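Local coordinates for protein FprA (Mycobacterium tuberculosis, PDB 1LQT) that transfers electrons between NADPH and ferredoxin through a bound FAD, and may thereby supply electrons to P450 systems, at residues D37-L42 and V82-H87; T44-V49 and A421-I426. All blocks are in the same frame, centred on the assembly; numbering follows the deposited sequence. Where two conformers were deposited one is given.

Contact 1 of 2, residues D37-L42 and V82-H87. With FAD (flavin-adenine dinucleotide), chain H.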
ATOM      1  N   ASP A  37      -7.009  10.799 -19.210  1.00 10.49           N
ATOM      2  CA  ASP A  37      -5.995  11.610 -18.554  1.00 10.38           C
ATOM      3  C   ASP A  37      -5.866  11.100 -17.132  1.00 10.16           C
ATOM      4  O   ASP A  37      -6.835  11.040 -16.390  1.00 11.16           O
ATOM      5  CB  ASP A  37      -6.406  13.078 -18.515  1.00 10.80           C
ATOM      6  CG  ASP A  37      -6.298  13.782 -19.845  1.00 10.77           C
ATOM      7  OD1 ASP A  37      -5.642  13.244 -20.752  1.00 11.88           O
ATOM      8  OD2 ASP A  37      -6.864  14.886 -19.976  1.00 12.61           O
ATOM      9  N   MET A  38      -4.653  10.744 -16.758  1.00  9.84           N
ATOM     10  CA  MET A  38      -4.340  10.226 -15.442  1.00  8.95           C
ATOM     11  C   MET A  38      -3.554  11.255 -14.674  1.00  8.93           C
ATOM     12  O   MET A  38      -2.506  11.697 -15.130  1.00 10.18           O
ATOM     13  CB  MET A  38      -3.550   8.937 -15.611  1.00  9.99           C
ATOM     14  CG  MET A  38      -3.212   8.273 -14.327  1.00 10.68           C
ATOM     15  SD  MET A  38      -2.377   6.668 -14.561  1.00 11.57           S
ATOM     16  CE  MET A  38      -3.674   5.611 -15.039  1.00 12.60           C
ATOM     17  N   LEU A  39      -4.085  11.665 -13.527  1.00  8.82           N
ATOM     18  CA  LEU A  39      -3.503  12.677 -12.668  1.00  8.92           C
ATOM     19  C   LEU A  39      -2.971  12.022 -11.425  1.00  9.29           C
ATOM     20  O   LEU A  39      -3.712  11.367 -10.715  1.00 11.89           O
ATOM     21  CB  LEU A  39      -4.595  13.680 -12.243  1.00 10.11           C
ATOM     22  CG  LEU A  39      -5.407  14.297 -13.388  1.00 14.14           C
ATOM     23  CD1 LEU A  39      -6.304  15.408 -12.788  1.00 16.15           C
ATOM     24  CD2 LEU A  39      -4.658  14.744 -14.528  1.00 15.84           C
ATOM     25  N   GLU A  40      -1.707  12.229 -11.132  1.00  8.99           N
ATOM     26  CA  GLU A  40      -1.026  11.544 -10.045  1.00  8.60           C
ATOM     27  C   GLU A  40      -0.327  12.547  -9.154  1.00  7.93           C
ATOM     28  O   GLU A  40       0.398  13.419  -9.611  1.00  8.53           O
ATOM     29  CB  GLU A  40      -0.014  10.564 -10.622  1.00  8.60           C
ATOM     30  CG  GLU A  40       1.029  10.034  -9.629  1.00  8.02           C
ATOM     31  CD  GLU A  40       0.436   9.308  -8.434  1.00  8.00           C
ATOM     32  OE1 GLU A  40      -0.460   8.467  -8.646  1.00  8.19           O
ATOM     33  OE2 GLU A  40       0.889   9.596  -7.300  1.00  8.38           O
ATOM     34  N   MET A  41      -0.536  12.365  -7.860  0.50  8.53           N
ATOM     35  CA  MET A  41       0.039  13.191  -6.813  0.50  8.66           C
ATOM     36  C   MET A  41       1.579  13.296  -6.829  0.50  9.12           C
ATOM     37  O   MET A  41       2.139  14.346  -6.572  0.50  9.10           O
ATOM     38  CB  MET A  41      -0.415  12.563  -5.476  0.50  7.81           C
ATOM     39  CG  MET A  41       0.311  13.121  -4.249  0.50  8.93           C
ATOM     40  SD  MET A  41      -0.593  12.871  -2.731  0.50  8.34           S
ATOM     41  CE  MET A  41      -0.357  10.983  -2.392  0.50  6.95           C
ATOM     42  N   LEU A  42       2.205  12.141  -7.018  1.00  8.80           N
ATOM     43  CA  LEU A  42       3.656  12.058  -7.039  1.00  8.50           C
ATOM     44  C   LEU A  42       4.174  12.307  -8.441  1.00  9.35           C
ATOM     45  O   LEU A  42       3.441  12.207  -9.418  1.00  8.87           O
ATOM     46  CB  LEU A  42       4.098  10.655  -6.592  1.00  8.43           C
ATOM     47  CG  LEU A  42       3.617  10.254  -5.209  1.00  9.01           C
ATOM     48  CD1 LEU A  42       4.150   8.872  -4.878  1.00 10.11           C
ATOM     49  CD2 LEU A  42       4.018  11.228  -4.131  1.00 11.70           C
ATOM     50  N   VAL A  82       0.458  16.328  -9.625  1.00  9.43           N
ATOM     51  CA  VAL A  82      -0.829  17.030  -9.589  1.00 10.27           C
ATOM     52  C   VAL A  82      -1.612  16.408  -8.445  1.00 10.18           C
ATOM     53  O   VAL A  82      -2.009  15.243  -8.498  1.00  9.80           O
ATOM     54  CB  VAL A  82      -1.574  16.905 -10.927  1.00 10.59           C
ATOM     55  CG1 VAL A  82      -2.956  17.532 -10.824  1.00 11.89           C
ATOM     56  CG2 VAL A  82      -0.784  17.555 -12.024  1.00 11.32           C
ATOM     57  N   VAL A  83      -1.847  17.204  -7.405  1.00 10.42           N
ATOM     58  CA  VAL A  83      -2.497  16.721  -6.208  1.00 10.46           C
ATOM     59  C   VAL A  83      -3.953  17.151  -6.248  1.00 10.30           C
ATOM     60  O   VAL A  83      -4.280  18.334  -6.142  1.00 10.75           O
ATOM     61  CB  VAL A  83      -1.807  17.289  -4.967  1.00 12.22           C
ATOM     62  CG1 VAL A  83      -2.457  16.762  -3.698  1.00 14.07           C
ATOM     63  CG2 VAL A  83      -0.314  16.988  -4.977  1.00 13.60           C
ATOM     64  N   VAL A  84      -4.843  16.197  -6.442  1.00 10.03           N
ATOM     65  CA  VAL A  84      -6.252  16.517  -6.502  1.00  9.99           C
ATOM     66  C   VAL A  84      -6.702  16.802  -5.080  1.00 10.83           C
ATOM     67  O   VAL A  84      -6.432  16.033  -4.150  1.00 11.88           O
ATOM     68  CB  VAL A  84      -7.046  15.418  -7.194  1.00 10.69           C
ATOM     69  CG1 VAL A  84      -8.512  15.737  -7.179  1.00 12.28           C
ATOM     70  CG2 VAL A  84      -6.559  15.232  -8.631  1.00 10.80           C
ATOM     71  N   GLY A  85      -7.382  17.926  -4.915  1.00 12.02           N
ATOM     72  CA  GLY A  85      -7.714  18.498  -3.640  1.00 13.25           C
ATOM     73  C   GLY A  85      -6.816  19.681  -3.314  1.00 12.90           C
ATOM     74  O   GLY A  85      -7.122  20.452  -2.393  1.00 14.62           O
ATOM     75  N   GLU A  86      -5.709  19.843  -4.047  1.00 12.99           N
ATOM     76  CA  GLU A  86      -4.787  20.941  -3.871  1.00 13.60           C
ATOM     77  C   GLU A  86      -4.698  21.786  -5.151  1.00 12.70           C
ATOM     78  O   GLU A  86      -5.157  22.912  -5.196  1.00 14.13           O
ATOM     79  CB  GLU A  86      -3.387  20.469  -3.462  1.00 14.54           C
ATOM     80  CG  GLU A  86      -2.407  21.591  -3.254  1.00 18.47           C
ATOM     81  CD  GLU A  86      -1.039  21.103  -2.813  1.00 22.56           C
ATOM     82  OE1 GLU A  86      -0.929  19.920  -2.401  1.00 24.69           O
ATOM     83  OE2 GLU A  86      -0.068  21.900  -2.891  1.00 25.88           O
ATOM     84  N   HIS A  87      -4.119  21.236  -6.214  1.00 11.76           N
ATOM     85  CA  HIS A  87      -3.951  21.984  -7.462  1.00 11.63           C
ATOM     86  C   HIS A  87      -5.239  22.126  -8.247  1.00 11.15           C
ATOM     87  O   HIS A  87      -5.455  23.147  -8.891  1.00 11.80           O
ATOM     88  CB  HIS A  87      -2.890  21.303  -8.322  1.00 11.74           C
ATOM     89  CG  HIS A  87      -1.572  21.244  -7.642  1.00 11.82           C
ATOM     90  ND1 HIS A  87      -1.063  20.081  -7.103  1.00 12.50           N
ATOM     91  CD2 HIS A  87      -0.682  22.221  -7.370  1.00 13.46           C
ATOM     92  CE1 HIS A  87       0.062  20.375  -6.481  1.00 13.29           C
ATOM     93  NE2 HIS A  87       0.319  21.661  -6.641  1.00 14.00           N
TER
HETATM   94  PA  FAD H2457      -2.337   2.566  -4.773  1.00  8.02           P
HETATM   95  O1A FAD H2457      -2.085   3.040  -3.399  1.00  8.20           O
HETATM   96  O2A FAD H2457      -1.439   1.555  -5.386  1.00  7.84           O
HETATM   97  O5B FAD H2457      -2.340   3.826  -5.758  1.00  7.94           O
HETATM   98  C5B FAD H2457      -2.976   5.046  -5.358  1.00  7.87           C
HETATM   99  C4B FAD H2457      -2.329   6.158  -6.175  1.00  7.90           C
HETATM  100  O4B FAD H2457      -3.138   7.320  -6.012  1.00  8.01           O
HETATM  101  C3B FAD H2457      -0.914   6.529  -5.715  1.00  8.20           C
HETATM  102  O3B FAD H2457      -0.009   6.617  -6.791  1.00  8.05           O
HETATM  103  C2B FAD H2457      -1.127   7.845  -5.015  1.00  8.02           C
HETATM  104  O2B FAD H2457      -0.004   8.693  -4.948  1.00  7.90           O
HETATM  105  C1B FAD H2457      -2.291   8.436  -5.821  1.00  7.97           C
HETATM  106  N9A FAD H2457      -3.049   9.470  -5.131  1.00  8.30           N
HETATM  107  C8A FAD H2457      -3.543   9.400  -3.857  1.00  8.30           C
HETATM  108  N7A FAD H2457      -4.208  10.498  -3.520  1.00  9.15           N
HETATM  109  C5A FAD H2457      -4.104  11.327  -4.620  0.50  8.27           C
HETATM  110  C6A FAD H2457      -4.588  12.616  -4.855  1.00  9.63           C
HETATM  111  N6A FAD H2457      -5.326  13.299  -3.994  1.00 10.73           N
HETATM  112  N1A FAD H2457      -4.318  13.161  -6.073  1.00  9.12           N
HETATM  113  C2A FAD H2457      -3.610  12.445  -6.988  1.00  8.79           C
HETATM  114  N3A FAD H2457      -3.123  11.207  -6.830  1.00  8.93           N
HETATM  115  C4A FAD H2457      -3.397  10.691  -5.628  0.50  8.33           C
HETATM  116  N1  FAD H2457       0.255  -6.763  -3.671  1.00 10.26           N
HETATM  117  C2  FAD H2457       0.829  -7.800  -4.344  1.00 10.74           C
HETATM  118  O2  FAD H2457       0.232  -8.382  -5.229  1.00 11.76           O
HETATM  119  N3  FAD H2457       2.105  -8.204  -3.986  1.00 11.52           N
HETATM  120  C4  FAD H2457       2.871  -7.574  -3.050  1.00 10.61           C
HETATM  121  O4  FAD H2457       4.033  -7.965  -2.800  1.00 12.30           O
HETATM  122  C4X FAD H2457       2.295  -6.477  -2.399  0.50  9.92           C
HETATM  123  N5  FAD H2457       3.009  -5.770  -1.457  1.00 10.25           N
HETATM  124  C5X FAD H2457       2.417  -4.723  -0.799  0.50  9.73           C
HETATM  125  C6  FAD H2457       3.115  -4.034   0.162  1.00  9.61           C
HETATM  126  C7  FAD H2457       2.538  -3.020   0.906  1.00  9.98           C
HETATM  127  C7M FAD H2457       3.347  -2.280   1.935  1.00 10.88           C
HETATM  128  C8  FAD H2457       1.208  -2.674   0.635  1.00  9.28           C
HETATM  129  C8M FAD H2457       0.521  -1.597   1.428  1.00 10.11           C
HETATM  130  C9  FAD H2457       0.492  -3.348  -0.352  1.00  9.60           C
HETATM  131  C9A FAD H2457       1.079  -4.375  -1.079  1.00  9.46           C
HETATM  132  N10 FAD H2457       0.372  -5.080  -2.059  1.00  9.41           N
HETATM  133  C10 FAD H2457       0.981  -6.109  -2.734  1.00  9.50           C
HETATM  134  C1' FAD H2457      -1.025  -4.716  -2.436  1.00  9.49           C
HETATM  135  C2' FAD H2457      -1.047  -3.660  -3.540  1.00  9.15           C
HETATM  136  O2' FAD H2457      -0.129  -2.651  -3.201  1.00  9.52           O
HETATM  137  C3' FAD H2457      -2.466  -3.072  -3.665  1.00  8.77           C
HETATM  138  O3' FAD H2457      -3.399  -4.081  -4.039  1.00  9.65           O
HETATM  139  C4' FAD H2457      -2.640  -2.011  -4.751  1.00  8.31           C
HETATM  140  O4' FAD H2457      -1.469  -1.212  -4.894  1.00  8.62           O
HETATM  141  C5' FAD H2457      -3.844  -1.121  -4.441  1.00  8.25           C
HETATM  142  O5' FAD H2457      -4.029  -0.321  -5.615  1.00  7.96           O
HETATM  143  P   FAD H2457      -4.761   1.087  -5.639  1.00  8.33           P
HETATM  144  O1P FAD H2457      -4.715   1.488  -7.063  1.00  8.04           O
HETATM  145  O2P FAD H2457      -6.092   1.067  -4.961  1.00  8.59           O
HETATM  146  O3P FAD H2457      -3.876   2.059  -4.751  1.00  7.88           O

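Contact 2 of 2, residues T44-V49 and A421-I426. With FAD (flavin-adenine dinucleotide), chain H.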
ATOM      1  N   THR A  44       5.987  10.272  -9.923  1.00  9.04           N
ATOM      2  CA  THR A  44       6.174   8.929 -10.430  1.00  8.83           C
ATOM      3  C   THR A  44       4.865   8.154 -10.385  1.00  8.80           C
ATOM      4  O   THR A  44       4.145   8.270  -9.402  1.00  8.36           O
ATOM      5  CB  THR A  44       7.220   8.188  -9.582  1.00  8.41           C
ATOM      6  OG1 THR A  44       6.753   8.119  -8.218  1.00  8.65           O
ATOM      7  CG2 THR A  44       8.556   8.907  -9.535  1.00  9.37           C
ATOM      8  N   PRO A  45       4.603   7.334 -11.398  1.00  8.34           N
ATOM      9  CA  PRO A  45       3.405   6.495 -11.426  1.00  8.13           C
ATOM     10  C   PRO A  45       3.614   5.212 -10.640  1.00  8.32           C
ATOM     11  O   PRO A  45       4.686   4.935 -10.093  1.00  8.92           O
ATOM     12  CB  PRO A  45       3.251   6.195 -12.918  1.00  8.67           C
ATOM     13  CG  PRO A  45       4.702   6.073 -13.379  1.00  8.52           C
ATOM     14  CD  PRO A  45       5.410   7.153 -12.616  1.00  8.74           C
ATOM     15  N   TRP A  46       2.530   4.439 -10.598  1.00  8.10           N
ATOM     16  CA  TRP A  46       2.482   3.034 -10.185  1.00  8.20           C
ATOM     17  C   TRP A  46       2.040   2.793  -8.746  1.00  7.96           C
ATOM     18  O   TRP A  46       1.848   1.658  -8.340  1.00  8.54           O
ATOM     19  CB  TRP A  46       3.741   2.229 -10.535  1.00  8.93           C
ATOM     20  CG  TRP A  46       4.147   2.335 -12.005  1.00  9.90           C
ATOM     21  CD1 TRP A  46       3.352   2.696 -13.093  1.00 10.02           C
ATOM     22  CD2 TRP A  46       5.424   2.048 -12.536  1.00 10.92           C
ATOM     23  NE1 TRP A  46       4.095   2.685 -14.236  1.00 10.83           N
ATOM     24  CE2 TRP A  46       5.378   2.315 -13.922  1.00 10.29           C
ATOM     25  CE3 TRP A  46       6.632   1.625 -11.983  1.00 11.03           C
ATOM     26  CZ2 TRP A  46       6.491   2.124 -14.759  1.00 10.83           C
ATOM     27  CZ3 TRP A  46       7.717   1.439 -12.808  1.00 10.92           C
ATOM     28  CH2 TRP A  46       7.649   1.715 -14.172  1.00 11.84           C
ATOM     29  N   GLY A  47       1.854   3.852  -7.981  1.00  8.04           N
ATOM     30  CA  GLY A  47       1.329   3.726  -6.640  1.00  8.00           C
ATOM     31  C   GLY A  47       2.159   2.782  -5.816  1.00  7.64           C
ATOM     32  O   GLY A  47       3.390   2.840  -5.791  1.00  7.49           O
ATOM     33  N   LEU A  48       1.491   1.904  -5.089  1.00  8.05           N
ATOM     34  CA  LEU A  48       2.158   0.969  -4.174  1.00  7.96           C
ATOM     35  C   LEU A  48       2.977  -0.066  -4.930  1.00  8.20           C
ATOM     36  O   LEU A  48       3.825  -0.713  -4.314  1.00  8.27           O
ATOM     37  CB  LEU A  48       1.159   0.294  -3.255  1.00  7.98           C
ATOM     38  CG  LEU A  48       0.545   1.177  -2.169  1.00  8.10           C
ATOM     39  CD1 LEU A  48      -0.593   0.427  -1.505  1.00  9.45           C
ATOM     40  CD2 LEU A  48       1.577   1.582  -1.131  1.00  8.94           C
ATOM     41  N   VAL A  49       2.795  -0.246  -6.240  1.00  8.19           N
ATOM     42  CA  VAL A  49       3.699  -1.159  -6.937  1.00  8.59           C
ATOM     43  C   VAL A  49       5.137  -0.633  -6.783  1.00  8.54           C
ATOM     44  O   VAL A  49       6.072  -1.415  -6.635  1.00  9.72           O
ATOM     45  CB  VAL A  49       3.294  -1.354  -8.399  1.00  9.10           C
ATOM     46  CG1 VAL A  49       4.349  -2.066  -9.215  1.00 10.63           C
ATOM     47  CG2 VAL A  49       1.975  -2.081  -8.488  1.00 10.59           C
ATOM     48  N   ALA A 421       6.694  11.804 -20.729  1.00 12.08           N
ATOM     49  CA  ALA A 421       8.053  11.883 -21.219  1.00 12.20           C
ATOM     50  C   ALA A 421       9.034  12.271 -20.123  1.00 11.70           C
ATOM     51  O   ALA A 421      10.157  11.782 -20.099  1.00 13.07           O
ATOM     52  CB  ALA A 421       8.134  12.884 -22.383  1.00 14.35           C
ATOM     53  N   HIS A 422       8.622  13.125 -19.205  1.00 11.28           N
ATOM     54  CA  HIS A 422       9.488  13.511 -18.108  1.00 10.95           C
ATOM     55  C   HIS A 422       9.579  12.476 -17.005  1.00 10.42           C
ATOM     56  O   HIS A 422      10.637  12.313 -16.404  1.00 10.17           O
ATOM     57  CB  HIS A 422       9.113  14.870 -17.638  1.00 12.05           C
ATOM     58  CG  HIS A 422       9.455  15.888 -18.678  1.00 14.67           C
ATOM     59  ND1 HIS A 422      10.650  16.555 -18.713  1.00 19.88           N
ATOM     60  CD2 HIS A 422       8.860  16.155 -19.863  1.00 19.31           C
ATOM     61  CE1 HIS A 422      10.679  17.356 -19.766  1.00 17.52           C
ATOM     62  NE2 HIS A 422       9.624  17.100 -20.503  1.00 22.00           N
ATOM     63  N   TRP A 423       8.497  11.749 -16.744  1.00  9.97           N
ATOM     64  CA  TRP A 423       8.619  10.575 -15.890  1.00  9.37           C
ATOM     65  C   TRP A 423       9.632   9.619 -16.505  1.00  9.05           C
ATOM     66  O   TRP A 423      10.436   9.037 -15.777  1.00  8.86           O
ATOM     67  CB  TRP A 423       7.253   9.887 -15.714  1.00  9.70           C
ATOM     68  CG  TRP A 423       7.380   8.391 -15.567  1.00  9.50           C
ATOM     69  CD1 TRP A 423       6.942   7.493 -16.448  1.00 10.16           C
ATOM     70  CD2 TRP A 423       8.039   7.660 -14.537  1.00  9.19           C
ATOM     71  NE1 TRP A 423       7.267   6.223 -16.049  1.00 10.31           N
ATOM     72  CE2 TRP A 423       7.963   6.305 -14.880  1.00  9.77           C
ATOM     73  CE3 TRP A 423       8.723   8.011 -13.362  1.00  9.43           C
ATOM     74  CZ2 TRP A 423       8.496   5.298 -14.089  1.00 10.56           C
ATOM     75  CZ3 TRP A 423       9.283   6.999 -12.580  1.00 10.45           C
ATOM     76  CH2 TRP A 423       9.180   5.661 -12.962  1.00 10.52           C
ATOM     77  N   GLN A 424       9.622   9.431 -17.818  1.00  9.51           N
ATOM     78  CA  GLN A 424      10.563   8.493 -18.424  1.00  9.51           C
ATOM     79  C   GLN A 424      12.004   8.898 -18.173  1.00  9.62           C
ATOM     80  O   GLN A 424      12.878   8.041 -18.069  1.00  9.82           O
ATOM     81  CB  GLN A 424      10.247   8.309 -19.906  1.00 10.70           C
ATOM     82  CG  GLN A 424       8.940   7.548 -20.125  1.00 11.33           C
ATOM     83  CD  GLN A 424       8.476   7.537 -21.546  1.00 14.32           C
ATOM     84  OE1 GLN A 424       9.229   7.758 -22.451  1.00 19.97           O
ATOM     85  NE2 GLN A 424       7.222   7.246 -21.753  1.00 18.59           N
ATOM     86  N   VAL A 425      12.266  10.190 -18.077  1.00  9.17           N
ATOM     87  CA  VAL A 425      13.599  10.690 -17.721  1.00  9.40           C
ATOM     88  C   VAL A 425      13.925  10.338 -16.274  1.00  8.94           C
ATOM     89  O   VAL A 425      15.013   9.830 -16.008  1.00  8.85           O
ATOM     90  CB  VAL A 425      13.706  12.211 -17.965  1.00  9.85           C
ATOM     91  CG1 VAL A 425      15.054  12.740 -17.553  1.00  9.86           C
ATOM     92  CG2 VAL A 425      13.437  12.531 -19.432  1.00 10.35           C
ATOM     93  N   ILE A 426      13.026  10.603 -15.339  1.00  8.83           N
ATOM     94  CA  ILE A 426      13.220  10.170 -13.958  1.00  8.54           C
ATOM     95  C   ILE A 426      13.539   8.678 -13.906  1.00  8.44           C
ATOM     96  O   ILE A 426      14.468   8.257 -13.237  1.00  8.49           O
ATOM     97  CB  ILE A 426      11.981  10.477 -13.106  1.00  9.10           C
ATOM     98  CG1 ILE A 426      11.820  11.995 -12.907  1.00  9.83           C
ATOM     99  CG2 ILE A 426      12.054   9.760 -11.750  1.00  9.16           C
ATOM    100  CD1 ILE A 426      10.478  12.409 -12.303  1.00  9.93           C
TER
HETATM  101  PA  FAD H2457      -2.337   2.566  -4.773  1.00  8.02           P
HETATM  102  O1A FAD H2457      -2.085   3.040  -3.399  1.00  8.20           O
HETATM  103  O2A FAD H2457      -1.439   1.555  -5.386  1.00  7.84           O
HETATM  104  O5B FAD H2457      -2.340   3.826  -5.758  1.00  7.94           O
HETATM  105  C5B FAD H2457      -2.976   5.046  -5.358  1.00  7.87           C
HETATM  106  C4B FAD H2457      -2.329   6.158  -6.175  1.00  7.90           C
HETATM  107  O4B FAD H2457      -3.138   7.320  -6.012  1.00  8.01           O
HETATM  108  C3B FAD H2457      -0.914   6.529  -5.715  1.00  8.20           C
HETATM  109  O3B FAD H2457      -0.009   6.617  -6.791  1.00  8.05           O
HETATM  110  C2B FAD H2457      -1.127   7.845  -5.015  1.00  8.02           C
HETATM  111  O2B FAD H2457      -0.004   8.693  -4.948  1.00  7.90           O
HETATM  112  C1B FAD H2457      -2.291   8.436  -5.821  1.00  7.97           C
HETATM  113  N9A FAD H2457      -3.049   9.470  -5.131  1.00  8.30           N
HETATM  114  C8A FAD H2457      -3.543   9.400  -3.857  1.00  8.30           C
HETATM  115  N7A FAD H2457      -4.208  10.498  -3.520  1.00  9.15           N
HETATM  116  C5A FAD H2457      -4.104  11.327  -4.620  0.50  8.27           C
HETATM  117  C6A FAD H2457      -4.588  12.616  -4.855  1.00  9.63           C
HETATM  118  N6A FAD H2457      -5.326  13.299  -3.994  1.00 10.73           N
HETATM  119  N1A FAD H2457      -4.318  13.161  -6.073  1.00  9.12           N
HETATM  120  C2A FAD H2457      -3.610  12.445  -6.988  1.00  8.79           C
HETATM  121  N3A FAD H2457      -3.123  11.207  -6.830  1.00  8.93           N
HETATM  122  C4A FAD H2457      -3.397  10.691  -5.628  0.50  8.33           C
HETATM  123  N1  FAD H2457       0.255  -6.763  -3.671  1.00 10.26           N
HETATM  124  C2  FAD H2457       0.829  -7.800  -4.344  1.00 10.74           C
HETATM  125  O2  FAD H2457       0.232  -8.382  -5.229  1.00 11.76           O
HETATM  126  N3  FAD H2457       2.105  -8.204  -3.986  1.00 11.52           N
HETATM  127  C4  FAD H2457       2.871  -7.574  -3.050  1.00 10.61           C
HETATM  128  O4  FAD H2457       4.033  -7.965  -2.800  1.00 12.30           O
HETATM  129  C4X FAD H2457       2.295  -6.477  -2.399  0.50  9.92           C
HETATM  130  N5  FAD H2457       3.009  -5.770  -1.457  1.00 10.25           N
HETATM  131  C5X FAD H2457       2.417  -4.723  -0.799  0.50  9.73           C
HETATM  132  C6  FAD H2457       3.115  -4.034   0.162  1.00  9.61           C
HETATM  133  C7  FAD H2457       2.538  -3.020   0.906  1.00  9.98           C
HETATM  134  C7M FAD H2457       3.347  -2.280   1.935  1.00 10.88           C
HETATM  135  C8  FAD H2457       1.208  -2.674   0.635  1.00  9.28           C
HETATM  136  C8M FAD H2457       0.521  -1.597   1.428  1.00 10.11           C
HETATM  137  C9  FAD H2457       0.492  -3.348  -0.352  1.00  9.60           C
HETATM  138  C9A FAD H2457       1.079  -4.375  -1.079  1.00  9.46           C
HETATM  139  N10 FAD H2457       0.372  -5.080  -2.059  1.00  9.41           N
HETATM  140  C10 FAD H2457       0.981  -6.109  -2.734  1.00  9.50           C
HETATM  141  C1' FAD H2457      -1.025  -4.716  -2.436  1.00  9.49           C
HETATM  142  C2' FAD H2457      -1.047  -3.660  -3.540  1.00  9.15           C
HETATM  143  O2' FAD H2457      -0.129  -2.651  -3.201  1.00  9.52           O
HETATM  144  C3' FAD H2457      -2.466  -3.072  -3.665  1.00  8.77           C
HETATM  145  O3' FAD H2457      -3.399  -4.081  -4.039  1.00  9.65           O
HETATM  146  C4' FAD H2457      -2.640  -2.011  -4.751  1.00  8.31           C
HETATM  147  O4' FAD H2457      -1.469  -1.212  -4.894  1.00  8.62           O
HETATM  148  C5' FAD H2457      -3.844  -1.121  -4.441  1.00  8.25           C
HETATM  149  O5' FAD H2457      -4.029  -0.321  -5.615  1.00  7.96           O
HETATM  150  P   FAD H2457      -4.761   1.087  -5.639  1.00  8.33           P
HETATM  151  O1P FAD H2457      -4.715   1.488  -7.063  1.00  8.04           O
HETATM  152  O2P FAD H2457      -6.092   1.067  -4.961  1.00  8.59           O
HETATM  153  O3P FAD H2457      -3.876   2.059  -4.751  1.00  7.88           O

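Contact 1 of 2, residues D37-L42 and V82-H87
E40 holds the ribose next to the FAD adenine with its carboxylate. Its CB points away from V82-H87, CG stands anti to the backbone N (chi1 165°), and a bend at chi2 (59°) swings CD round to the sugar, 3.2 Å from O3B of FAD. There OE1 accepts from O3B of FAD and OE2 from O2B of FAD, each at 2.7 Å, so the two oxygens grip the diol. OE2 spends its anti lone pair on the backbone N of L42 (171° at the hydrogen), and OE1 is also hydrogen-bonded to S11 OG; together they fix the carboxylate's rotation. A glutamate in the second-strand region that holds the adenosine ribose is a hallmark of the dinucleotide-binding Rossmann fold. The backbone of V84 reads the adenine edge: V84 N donates to N1A of FAD at 3.1 Å, and N6A of FAD returns a bond to V84 O at 3.0 Å. V82 N reaches E40 O at 2.9 Å, coming from above the carbonyl plane. Beside these, the side chains of L39 and V84 cross at about a right angle, CD1 of L39 4.2 Å from CG2 of V84, while M41 CB lies 3.3 Å from N3A of FAD.

Contact 2 of 2, residues T44-V49 and A421-I426
W423, reaching out from helix 420-434, carries nearly all of this contact, and its indole meets a different neighbour on its face and at its edge. Over the face comes P45: CD sits 3.4 Å from the centroid of the six-membered ring of W423, 17° off the ring normal, a close CH-pi contact, and P45 CG follows toward NE1 and CE2. P45 CG also packs over a face of the W46 ring, offset toward the rim, so the proline touches both indoles. At the edge the contact is aromatic. The six-membered rings of W423 and W46 form a T-shaped pair with planes at 78°, in which CZ2 of W423 points at the face of W46 near its rim, 3.7 Å from W46 CH2. Apolar packing completes the patch, with T44 CG2 3.7 Å from W423 CZ3 and 4.2 Å from I426 CG2. Within the FAD-binding Rossmann domain, T44-V49 leads from the second strand to the short helix 48-51, with G47 at its N-cap position. A hydrogen bond to the cofactor comes from L48: its N donates to O2A of FAD at 3.0 Å, almost straight at 172°, and the helix start would probably favour the negative phosphate. G47 has no side chain to crowd O5B of FAD, and its CA lies 3.2 Å from O3B of FAD. L450 of helix 447-454 touches the side chains of T44 and I426.

How the contacts relate
From the N terminus, strand 34-40 carries the start of 37-42, and the chain passes almost at once into 44-49, so the first halves of both contacts are neighbours in sequence. Contact 1 then closes a loop of 39 residues, which contains helices 48-51 and 64-71 and strand 76-80, when 82-87 returns to the adenine end of FAD. Contact 2 closes a far longer one of 371 residues, brought back by helix 420-434 near the C terminus. Because 44-49 lies inside the loop of contact 1 while 421-426 lies beyond it, the two closures cross. Their centres are 13 Å apart, and both touch FAD: contact 1 joins parts of the Rossmann core, contact 2 ties that core to the C-terminal helices.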